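PDB 4KV7: probable leucine/isoleucine/valine-binding protein from Rhodopirellula baltica, which probably binds leucine, isoleucine, valine or a related small ligand as the periplasmic component of an ABC-type uptake system. Local coordinates for residues F112-R123 against F130-Y138; I159-D170 against L191-N199. The protein carries 1 engineered substitution. All coordinates share one frame; numbering follows the deposited sequence.

Contact 1: F112-R123 against F130-Y138; sequences FFGAFTGASALR and FVINYRASY. With FMT (formic acid), chain B.
Two short parallel strands of a small sheet, 112-113 and 131-132, start this contact, and the loops that follow them carry it on toward the bound formic acid. Phe112 N donates to Phe130 O, Ile132 N to Phe112 O, and Gly114 N to Ile132 O. Phe112 and Val131 lie on one face of this pair, Phe113 and Ile132 on the other.

Past the strands, Arg123 lies across the second loop with its chain extended from CG to NE. Its NH2 donates to Arg135 O at 2.9 Å, which lies in the guanidinium plane; NH1 binds Ala119 O at 2.9 Å and also reaches Thr117 O. Arg123 NE bonds to Gln355 OE1. The Asn133 amide stacks over one face of this guanidinium, with the planes 14° apart. Gly118 CA lies over the opposite face. Asn133 ND2 donates to Leu122 O at 3.0 Å, coming from above that carbonyl plane. Two waters lie beside Asn133 OD1, within hydrogen-bonding distance.

Arg135 leaves its backbone with CG between N and the carbonyl carbon (chi1 57°) and then bends twice. Its NH1 thereby comes to lie over one face of the Phe116 ring, a cation-pi contact with Arg135 CZ 4.5 Å from the centroid of that ring. Glu305 holds Arg135 NE in a salt bridge.

Gly118 CA sits squarely over the Tyr138 ring, 3.6 Å from its centroid. A CB on Gly118 would run into Tyr138 N, which donates to Gly118 O. Tyr138 OH donates to formic acid O1 at 2.6 Å; Thr95 and Tyr68 also bind this molecule.

Helix 95-107 packs against Phe112, Leu122 and Val131. Helix 301-319 covers Phe113 and Tyr134, and helix 138-151 starts at Tyr138, capped by Ser137.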
loop_
_atom_site.group_PDB
_atom_site.type_symbol
_atom_site.label_atom_id
_atom_site.label_comp_id
_atom_site.label_asym_id
_atom_site.label_seq_id
_atom_site.Cartn_x
_atom_site.Cartn_y
_atom_site.Cartn_z
ATOM N N PHE A 112 5.677 -13.727 4.298
ATOM C CA PHE A 112 4.876 -12.551 4.590
ATOM C C PHE A 112 4.978 -11.706 3.314
ATOM O O PHE A 112 5.946 -10.958 3.119
ATOM C CB PHE A 112 5.453 -11.831 5.815
ATOM C CG PHE A 112 4.569 -10.747 6.371
ATOM C CD1 PHE A 112 3.541 -11.046 7.252
ATOM C CD2 PHE A 112 4.773 -9.423 6.024
ATOM C CE1 PHE A 112 2.733 -10.046 7.765
ATOM C CE2 PHE A 112 3.966 -8.418 6.544
ATOM C CZ PHE A 112 2.953 -8.735 7.414
ATOM N N PHE A 113 4.005 -11.875 2.418
ATOM C CA PHE A 113 4.147 -11.445 1.031
ATOM C C PHE A 113 3.161 -10.354 0.639
ATOM O O PHE A 113 1.958 -10.465 0.893
ATOM C CB PHE A 113 3.983 -12.637 0.073
ATOM C CG PHE A 113 3.994 -12.234 -1.375
ATOM C CD1 PHE A 113 5.134 -11.675 -1.925
ATOM C CD2 PHE A 113 2.869 -12.373 -2.179
ATOM C CE1 PHE A 113 5.160 -11.259 -3.240
ATOM C CE2 PHE A 113 2.890 -11.968 -3.499
ATOM C CZ PHE A 113 4.033 -11.407 -4.032
ATOM N N GLY A 114 3.679 -9.290 0.030
ATOM C CA GLY A 114 2.839 -8.261 -0.559
ATOM C C GLY A 114 2.092 -7.384 0.421
ATOM O O GLY A 114 1.001 -6.899 0.118
ATOM N N ALA A 115 2.672 -7.161 1.592
ATOM C CA ALA A 115 2.026 -6.310 2.587
ATOM C C ALA A 115 1.777 -4.891 2.057
ATOM O O ALA A 115 2.641 -4.292 1.407
ATOM C CB ALA A 115 2.857 -6.273 3.851
ATOM N N PHE A 116 0.591 -4.365 2.339
ATOM C CA PHE A 116 0.204 -3.006 1.954
ATOM C C PHE A 116 0.824 -2.037 2.957
ATOM O O PHE A 116 0.197 -1.603 3.924
ATOM C CB PHE A 116 -1.329 -2.932 1.901
ATOM C CG PHE A 116 -1.900 -1.627 1.383
ATOM C CD1 PHE A 116 -2.243 -0.604 2.250
ATOM C CD2 PHE A 116 -2.162 -1.455 0.029
ATOM C CE1 PHE A 116 -2.804 0.570 1.783
ATOM C CE2 PHE A 116 -2.728 -0.269 -0.446
ATOM C CZ PHE A 116 -3.045 0.739 0.435
ATOM N N THR A 117 2.103 -1.765 2.726
ATOM C CA THR A 117 2.891 -0.850 3.547
ATOM C C THR A 117 4.245 -0.674 2.889
ATOM O O THR A 117 4.900 -1.653 2.528
ATOM C CB THR A 117 3.128 -1.316 5.024
ATOM O OG1 THR A 117 4.322 -0.680 5.514
ATOM C CG2 THR A 117 3.267 -2.831 5.138
ATOM N N GLY A 118 4.663 0.578 2.731
ATOM C CA GLY A 118 5.964 0.904 2.186
ATOM C C GLY A 118 7.061 1.097 3.208
ATOM O O GLY A 118 8.090 1.676 2.877
ATOM N N ALA A 119 6.863 0.604 4.427
ATOM C CA ALA A 119 7.792 0.919 5.499
ATOM C C ALA A 119 9.163 0.301 5.295
ATOM O O ALA A 119 9.308 -0.833 4.821
ATOM C CB ALA A 119 7.227 0.483 6.829
ATOM N N SER A 120 10.166 1.036 5.725
ATOM C CA SER A 120 11.525 0.557 5.620
ATOM C C SER A 120 11.758 -0.676 6.492
ATOM O O SER A 120 12.658 -1.462 6.195
ATOM C CB SER A 120 12.501 1.674 5.971
ATOM O OG SER A 120 12.390 2.065 7.326
ATOM N N ALA A 121 10.959 -0.859 7.541
ATOM C CA ALA A 121 11.103 -2.032 8.407
ATOM C C ALA A 121 10.945 -3.350 7.644
ATOM O O ALA A 121 11.516 -4.369 8.037
ATOM C CB ALA A 121 10.119 -1.965 9.565
ATOM N N LEU A 122 10.182 -3.330 6.557
ATOM C CA LEU A 122 9.978 -4.528 5.747
ATOM C C LEU A 122 11.065 -4.708 4.691
ATOM O O LEU A 122 11.034 -5.680 3.929
ATOM C CB LEU A 122 8.626 -4.475 5.045
ATOM C CG LEU A 122 7.402 -4.675 5.937
ATOM C CD1 LEU A 122 6.977 -3.399 6.653
ATOM C CD2 LEU A 122 6.248 -5.173 5.111
ATOM N N ARG A 123 12.026 -3.787 4.659
ATOM C CA ARG A 123 12.919 -3.642 3.513
ATOM C C ARG A 123 14.386 -3.596 3.921
ATOM O O ARG A 123 15.239 -3.161 3.148
ATOM C CB ARG A 123 12.529 -2.380 2.735
ATOM C CG ARG A 123 11.201 -2.528 2.022
ATOM C CD ARG A 123 10.571 -1.196 1.625
ATOM N NE ARG A 123 9.444 -1.472 0.747
ATOM C CZ ARG A 123 8.237 -1.852 1.158
ATOM N NH1 ARG A 123 7.926 -1.905 2.455
ATOM N NH2 ARG A 123 7.323 -2.157 0.252
ATOM N N PHE A 130 11.759 -13.690 5.541
ATOM C CA PHE A 130 10.456 -14.165 5.061
ATOM C C PHE A 130 9.557 -13.064 4.535
ATOM O O PHE A 130 8.457 -13.326 4.051
ATOM C CB PHE A 130 9.745 -14.969 6.145
ATOM C CG PHE A 130 10.382 -16.290 6.386
ATOM C CD1 PHE A 130 10.142 -17.345 5.522
ATOM C CD2 PHE A 130 11.247 -16.479 7.449
ATOM C CE1 PHE A 130 10.741 -18.565 5.714
ATOM C CE2 PHE A 130 11.857 -17.700 7.646
ATOM C CZ PHE A 130 11.602 -18.740 6.774
ATOM N N VAL A 131 10.037 -11.832 4.598
ATOM C CA VAL A 131 9.258 -10.695 4.136
ATOM C C VAL A 131 9.620 -10.361 2.690
ATOM O O VAL A 131 10.759 -9.953 2.395
ATOM C CB VAL A 131 9.463 -9.466 5.036
ATOM C CG1 VAL A 131 8.644 -8.290 4.531
ATOM C CG2 VAL A 131 9.094 -9.794 6.475
ATOM N N ILE A 132 8.657 -10.537 1.791
ATOM C CA ILE A 132 8.866 -10.331 0.364
ATOM C C ILE A 132 7.803 -9.366 -0.127
ATOM O O ILE A 132 6.610 -9.566 0.110
ATOM C CB ILE A 132 8.808 -11.655 -0.409
ATOM C CG1 ILE A 132 9.889 -12.603 0.120
ATOM C CG2 ILE A 132 8.985 -11.417 -1.898
ATOM C CD1 ILE A 132 9.982 -13.925 -0.616
ATOM N N ASN A 133 8.252 -8.299 -0.779
ATOM C CA ASN A 133 7.402 -7.169 -1.126
ATOM C C ASN A 133 7.212 -7.013 -2.622
ATOM O O ASN A 133 8.122 -7.289 -3.403
ATOM C CB ASN A 133 8.025 -5.883 -0.578
ATOM C CG ASN A 133 8.296 -5.967 0.905
ATOM O OD1 ASN A 133 7.367 -6.089 1.707
ATOM N ND2 ASN A 133 9.572 -5.890 1.288
ATOM N N TYR A 134 6.022 -6.558 -3.012
ATOM C CA TYR A 134 5.780 -6.067 -4.365
ATOM C C TYR A 134 6.142 -4.578 -4.498
ATOM O O TYR A 134 6.904 -4.189 -5.379
ATOM C CB TYR A 134 4.307 -6.300 -4.814
ATOM C CG TYR A 134 3.931 -5.301 -5.885
ATOM C CD1 TYR A 134 4.487 -5.384 -7.153
ATOM C CD2 TYR A 134 3.093 -4.230 -5.608
ATOM C CE1 TYR A 134 4.220 -4.430 -8.125
ATOM C CE2 TYR A 134 2.816 -3.270 -6.569
ATOM C CZ TYR A 134 3.384 -3.374 -7.827
ATOM O OH TYR A 134 3.140 -2.426 -8.804
ATOM N N ARG A 135 5.565 -3.753 -3.633
ATOM C CA ARG A 135 5.479 -2.312 -3.876
ATOM C C ARG A 135 6.727 -1.523 -3.533
ATOM O O ARG A 135 7.508 -1.887 -2.656
ATOM C CB ARG A 135 4.293 -1.711 -3.116
ATOM C CG ARG A 135 4.327 -1.969 -1.609
ATOM C CD ARG A 135 3.802 -0.799 -0.779
ATOM N NE ARG A 135 2.371 -0.589 -0.979
ATOM C CZ ARG A 135 1.702 0.482 -0.583
ATOM N NH1 ARG A 135 0.409 0.581 -0.849
ATOM N NH2 ARG A 135 2.318 1.459 0.069
ATOM N N ALA A 136 6.872 -0.396 -4.222
ATOM C CA ALA A 136 7.848 0.623 -3.874
ATOM C C ALA A 136 7.629 1.085 -2.439
ATOM O O ALA A 136 6.553 0.894 -1.857
ATOM C CB ALA A 136 7.718 1.801 -4.833
ATOM N N SER A 137 8.652 1.709 -1.878
ATOM C CA SER A 137 8.674 2.105 -0.479
ATOM C C SER A 137 8.227 3.544 -0.245
ATOM O O SER A 137 8.149 4.347 -1.180
ATOM C CB SER A 137 10.093 1.957 0.052
ATOM O OG SER A 137 10.895 2.991 -0.498
ATOM N N TYR A 138 7.973 3.882 1.019
ATOM C CA TYR A 138 7.673 5.273 1.367
ATOM C C TYR A 138 8.880 6.173 1.096
ATOM O O TYR A 138 8.707 7.338 0.713
ATOM C CB TYR A 138 7.196 5.443 2.821
ATOM C CG TYR A 138 5.902 4.721 3.141
ATOM C CD1 TYR A 138 4.828 4.727 2.250
ATOM C CD2 TYR A 138 5.762 4.030 4.328
ATOM C CE1 TYR A 138 3.646 4.064 2.546
ATOM C CE2 TYR A 138 4.587 3.372 4.636
ATOM C CZ TYR A 138 3.536 3.387 3.734
ATOM O OH TYR A 138 2.368 2.711 3.973
HETATM C C FMT B . 0.945 2.315 7.087
HETATM O O1 FMT B . 1.933 1.928 6.447
HETATM O O2 FMT B . 0.631 1.931 8.221
HETATM O O HOH W 1 5.385 -8.032 2.566
HETATM O O HOH W 2 4.229 -5.304 -1.364
HETATM O O HOH W 3 5.420 -4.279 0.949
HETATM O O HOH W 4 12.973 -7.354 2.911
#

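Contact 2: I159-D170 against L191-N199; sequences IGFFTQNDSYGD and LPHGRYRRN
The guanidinium of Arg195 lies under Asn165 OD1, which stands 3.3 Å above its plane and over its centre. The imidazole of His193 lies at the opposite face. Arg195 NH2 donates to Asp170 OD1 at 2.8 Å, an almost straight hydrogen bond (175°) that is part of a salt bridge, with the acceptor in the guanidinium plane. The same nitrogen donates to Gln164 O at 3.0 Å. Bends at chi2 and chi3 turn the chain toward Gln164 and Asp170 and bring NH2 to both acceptors. A methionine here would probably leave the carboxylate of Asp170 without its charged mate and Gln164 O without this donor.

Thr163 OG1 meets His193 NE2 at 2.7 Å, in a hydrogen bond to the edge of the imidazole. Beside these groups, the backbones of 159-164 and 193-196 run parallel. Thr163 N donates to Gly194 O, and Tyr196 N to Thr163 O.

On the face with Phe162 and Gln164, the Tyr196 ring has Gln164 CA over one side, a CH-pi contact. Phe162 CZ touches Tyr196 CD1 at 3.4 Å, but the planes are 22° apart and the rings so displaced that little of one faces the other. Tyr196 OH gives Gln164 OE1 a weak bond of 2.7 Å, and it also bonds to Thr225 N.

Gln164 NE2 and Arg198 NH1 both donate to Asp166 OD2, at 2.7 and 2.9 Å. Arg198 uses the anti lone pair, and Gln164 comes from the syn side. Asp166 OD1 meanwhile caps helix 167-183 through weak bonds to Tyr168 N and Gly169 N. Glu69 is a second acid partner of Arg198.

Helix 167-183 connects these two parallel strands, a beta-alpha-beta crossover at one margin of a sheet in the periplasmic binding protein fold.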
loop_
_atom_site.group_PDB
_atom_site.type_symbol
_atom_site.label_atom_id
_atom_site.label_comp_id
_atom_site.label_asym_id
_atom_site.label_seq_id
_atom_site.Cartn_x
_atom_site.Cartn_y
_atom_site.Cartn_z
ATOM N N ILE A 159 8.536 22.704 2.664
ATOM C CA ILE A 159 7.874 21.410 2.576
ATOM C C ILE A 159 7.569 20.903 3.978
ATOM O O ILE A 159 8.480 20.649 4.772
ATOM C CB ILE A 159 8.741 20.376 1.832
ATOM C CG1 ILE A 159 9.047 20.856 0.412
ATOM C CG2 ILE A 159 8.040 19.018 1.793
ATOM C CD1 ILE A 159 10.092 20.017 -0.294
ATOM N N GLY A 160 6.280 20.758 4.275
ATOM C CA GLY A 160 5.833 20.292 5.576
ATOM C C GLY A 160 5.232 18.902 5.525
ATOM O O GLY A 160 4.989 18.347 4.448
ATOM N N PHE A 161 4.980 18.342 6.703
ATOM C CA PHE A 161 4.499 16.969 6.819
ATOM C C PHE A 161 3.338 16.896 7.792
ATOM O O PHE A 161 3.356 17.542 8.838
ATOM C CB PHE A 161 5.628 16.058 7.291
ATOM C CG PHE A 161 6.748 15.976 6.307
ATOM C CD1 PHE A 161 7.735 16.952 6.253
ATOM C CD2 PHE A 161 6.780 14.947 5.389
ATOM C CE1 PHE A 161 8.742 16.892 5.305
ATOM C CE2 PHE A 161 7.783 14.886 4.434
ATOM C CZ PHE A 161 8.761 15.859 4.397
ATOM N N PHE A 162 2.338 16.092 7.434
ATOM C CA PHE A 162 1.208 15.781 8.308
ATOM C C PHE A 162 1.172 14.273 8.399
ATOM O O PHE A 162 0.916 13.604 7.393
ATOM C CB PHE A 162 -0.096 16.297 7.715
ATOM C CG PHE A 162 -1.302 15.929 8.526
ATOM C CD1 PHE A 162 -1.565 16.556 9.736
ATOM C CD2 PHE A 162 -2.171 14.933 8.089
ATOM C CE1 PHE A 162 -2.679 16.195 10.488
ATOM C CE2 PHE A 162 -3.274 14.572 8.831
ATOM C CZ PHE A 162 -3.528 15.207 10.033
ATOM N N THR A 163 1.491 13.726 9.571
ATOM C CA THR A 163 1.705 12.283 9.648
ATOM C C THR A 163 1.065 11.635 10.859
ATOM O O THR A 163 0.882 12.253 11.904
ATOM C CB THR A 163 3.214 11.888 9.639
ATOM O OG1 THR A 163 3.777 12.040 10.942
ATOM C CG2 THR A 163 4.013 12.697 8.624
ATOM N N GLN A 164 0.779 10.352 10.717
ATOM C CA GLN A 164 0.236 9.558 11.801
ATOM C C GLN A 164 1.303 9.395 12.874
ATOM O O GLN A 164 2.481 9.179 12.558
ATOM C CB GLN A 164 -0.177 8.206 11.243
ATOM C CG GLN A 164 -1.072 7.383 12.132
ATOM C CD GLN A 164 -1.693 6.283 11.326
ATOM O OE1 GLN A 164 -2.593 6.539 10.524
ATOM N NE2 GLN A 164 -1.181 5.061 11.471
ATOM N N ASN A 165 0.917 9.520 14.134
ATOM C CA ASN A 165 1.881 9.572 15.224
ATOM C C ASN A 165 2.271 8.179 15.701
ATOM O O ASN A 165 1.962 7.779 16.822
ATOM C CB ASN A 165 1.327 10.415 16.369
ATOM C CG ASN A 165 2.413 11.066 17.186
ATOM O OD1 ASN A 165 3.596 10.974 16.860
ATOM N ND2 ASN A 165 2.015 11.746 18.256
ATOM N N ASP A 166 2.945 7.445 14.820
ATOM C CA ASP A 166 3.352 6.068 15.074
ATOM C C ASP A 166 4.415 5.686 14.061
ATOM O O ASP A 166 4.958 6.555 13.361
ATOM C CB ASP A 166 2.155 5.089 15.043
ATOM C CG ASP A 166 1.473 5.006 13.686
ATOM O OD1 ASP A 166 2.017 5.521 12.687
ATOM O OD2 ASP A 166 0.385 4.381 13.617
ATOM N N SER A 167 4.709 4.393 13.968
ATOM C CA SER A 167 5.775 3.939 13.081
ATOM C C SER A 167 5.500 4.189 11.596
ATOM O O SER A 167 6.442 4.289 10.800
ATOM C CB SER A 167 6.062 2.464 13.311
ATOM O OG SER A 167 4.878 1.694 13.184
ATOM N N TYR A 168 4.235 4.286 11.193
ATOM C CA TYR A 168 3.897 4.621 9.812
ATOM C C TYR A 168 4.298 6.058 9.513
ATOM O O TYR A 168 5.061 6.335 8.573
ATOM C CB TYR A 168 2.396 4.410 9.572
ATOM C CG TYR A 168 1.819 5.043 8.331
ATOM C CD1 TYR A 168 2.520 5.070 7.122
ATOM C CD2 TYR A 168 0.535 5.581 8.354
ATOM C CE1 TYR A 168 1.958 5.605 5.996
ATOM C CE2 TYR A 168 -0.036 6.136 7.231
ATOM C CZ TYR A 168 0.689 6.166 6.052
ATOM O OH TYR A 168 0.140 6.722 4.916
ATOM N N GLY A 169 3.779 6.984 10.307
ATOM C CA GLY A 169 4.084 8.379 10.086
ATOM C C GLY A 169 5.564 8.657 10.234
ATOM O O GLY A 169 6.132 9.434 9.453
ATOM N N ASP A 170 6.197 8.041 11.225
ATOM C CA ASP A 170 7.641 8.167 11.396
ATOM C C ASP A 170 8.373 7.788 10.111
ATOM O O ASP A 170 9.286 8.490 9.674
ATOM C CB ASP A 170 8.156 7.246 12.509
ATOM C CG ASP A 170 7.775 7.698 13.910
ATOM O OD1 ASP A 170 7.196 8.791 14.098
ATOM O OD2 ASP A 170 8.082 6.920 14.841
ATOM N N LEU A 191 11.850 20.890 10.472
ATOM C CA LEU A 191 10.793 20.561 9.519
ATOM C C LEU A 191 9.401 20.790 10.104
ATOM O O LEU A 191 9.148 20.468 11.268
ATOM C CB LEU A 191 10.906 19.105 9.063
ATOM C CG LEU A 191 11.910 18.777 7.955
ATOM C CD1 LEU A 191 13.345 19.076 8.356
ATOM C CD2 LEU A 191 11.774 17.315 7.557
ATOM N N PRO A 192 8.477 21.336 9.300
ATOM C CA PRO A 192 7.088 21.417 9.771
ATOM C C PRO A 192 6.534 20.007 9.865
ATOM O O PRO A 192 6.629 19.256 8.902
ATOM C CB PRO A 192 6.369 22.181 8.651
ATOM C CG PRO A 192 7.459 22.646 7.699
ATOM C CD PRO A 192 8.612 21.731 7.891
ATOM N N HIS A 193 5.971 19.649 11.012
ATOM C CA HIS A 193 5.532 18.283 11.227
ATOM C C HIS A 193 4.353 18.216 12.194
ATOM O O HIS A 193 4.534 18.211 13.412
ATOM C CB HIS A 193 6.688 17.438 11.753
ATOM C CG HIS A 193 6.437 15.963 11.681
ATOM N ND1 HIS A 193 7.275 15.035 12.260
ATOM C CD2 HIS A 193 5.455 15.250 11.075
ATOM C CE1 HIS A 193 6.818 13.817 12.023
ATOM N NE2 HIS A 193 5.718 13.920 11.299
ATOM N N GLY A 194 3.146 18.189 11.640
ATOM C CA GLY A 194 1.936 18.021 12.428
ATOM C C GLY A 194 1.571 16.555 12.485
ATOM O O GLY A 194 1.751 15.846 11.495
ATOM N N ARG A 195 1.065 16.097 13.634
ATOM C CA ARG A 195 0.752 14.677 13.816
ATOM C C ARG A 195 -0.682 14.459 14.270
ATOM O O ARG A 195 -1.316 15.363 14.805
ATOM C CB ARG A 195 1.646 13.990 14.863
ATOM C CG ARG A 195 3.045 14.481 15.110
ATOM C CD ARG A 195 4.077 13.968 14.141
ATOM N NE ARG A 195 4.086 12.565 13.694
ATOM C CZ ARG A 195 5.055 11.696 13.985
ATOM N NH1 ARG A 195 6.043 12.031 14.806
ATOM N NH2 ARG A 195 5.056 10.486 13.440
ATOM N N TYR A 196 -1.174 13.241 14.082
ATOM C CA TYR A 196 -2.465 12.846 14.627
ATOM C C TYR A 196 -2.389 11.390 15.077
ATOM O O TYR A 196 -1.593 10.614 14.557
ATOM C CB TYR A 196 -3.580 13.018 13.580
ATOM C CG TYR A 196 -3.510 11.962 12.512
ATOM C CD1 TYR A 196 -2.731 12.141 11.379
ATOM C CD2 TYR A 196 -4.196 10.760 12.655
ATOM C CE1 TYR A 196 -2.633 11.155 10.412
ATOM C CE2 TYR A 196 -4.096 9.759 11.705
ATOM C CZ TYR A 196 -3.314 9.963 10.579
ATOM O OH TYR A 196 -3.234 8.973 9.622
ATOM N N ARG A 197 -3.248 11.009 16.009
ATOM C CA ARG A 197 -3.226 9.652 16.541
ATOM C C ARG A 197 -3.964 8.675 15.625
ATOM O O ARG A 197 -5.087 8.957 15.170
ATOM C CB ARG A 197 -3.834 9.625 17.952
ATOM C CG ARG A 197 -3.865 8.230 18.563
ATOM C CD ARG A 197 -4.036 8.234 20.080
ATOM N NE ARG A 197 -5.367 8.626 20.532
ATOM C CZ ARG A 197 -6.408 7.804 20.610
ATOM N NH1 ARG A 197 -6.287 6.545 20.220
ATOM N NH2 ARG A 197 -7.573 8.250 21.060
ATOM N N ARG A 198 -3.338 7.528 15.361
ATOM C CA ARG A 198 -3.912 6.486 14.510
ATOM C C ARG A 198 -5.357 6.155 14.864
ATOM O O ARG A 198 -5.710 5.979 16.030
ATOM C CB ARG A 198 -3.077 5.210 14.593
ATOM C CG ARG A 198 -3.606 4.091 13.699
ATOM C CD ARG A 198 -2.747 2.822 13.778
ATOM N NE ARG A 198 -2.810 2.197 15.095
ATOM C CZ ARG A 198 -1.850 2.233 16.016
ATOM N NH1 ARG A 198 -0.705 2.869 15.798
ATOM N NH2 ARG A 198 -2.044 1.630 17.178
ATOM N N ASN A 199 -6.175 6.069 13.821
ATOM C CA ASN A 199 -7.581 5.695 13.920
ATOM C C ASN A 199 -8.444 6.702 14.665
ATOM O O ASN A 199 -9.548 6.389 15.070
ATOM C CB ASN A 199 -7.752 4.258 14.429
ATOM C CG ASN A 199 -7.357 3.233 13.379
ATOM O OD1 ASN A 199 -7.511 3.476 12.181
ATOM N ND2 ASN A 199 -6.831 2.097 13.819
HETATM O O HOH W 5 -5.238 6.387 11.176
HETATM O O HOH W 6 -0.809 6.894 16.625
#

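How the contacts relate
The two contacts follow one another along the chain, without overlap. Contact 1 closes first, a short loop between 112-123 and 130-138 that includes three unmodelled residues. Helix 138-151 then leads to strand 159-164, where contact 2 opens. Its loop is longer and holds most of helix 167-183 before 191-199 returns alongside. Contact 1 ties two strands of the three-stranded parallel sheet and their following loops. Contact 2 joins the outermost pair at one side of the seven-stranded mixed sheet. Their centres are about 20 Å apart, yet they meet: Tyr138 CZ packs against Tyr168 CE1 at 3.5 Å. Those two rings join the first turns of helices 138-151 and 167-183.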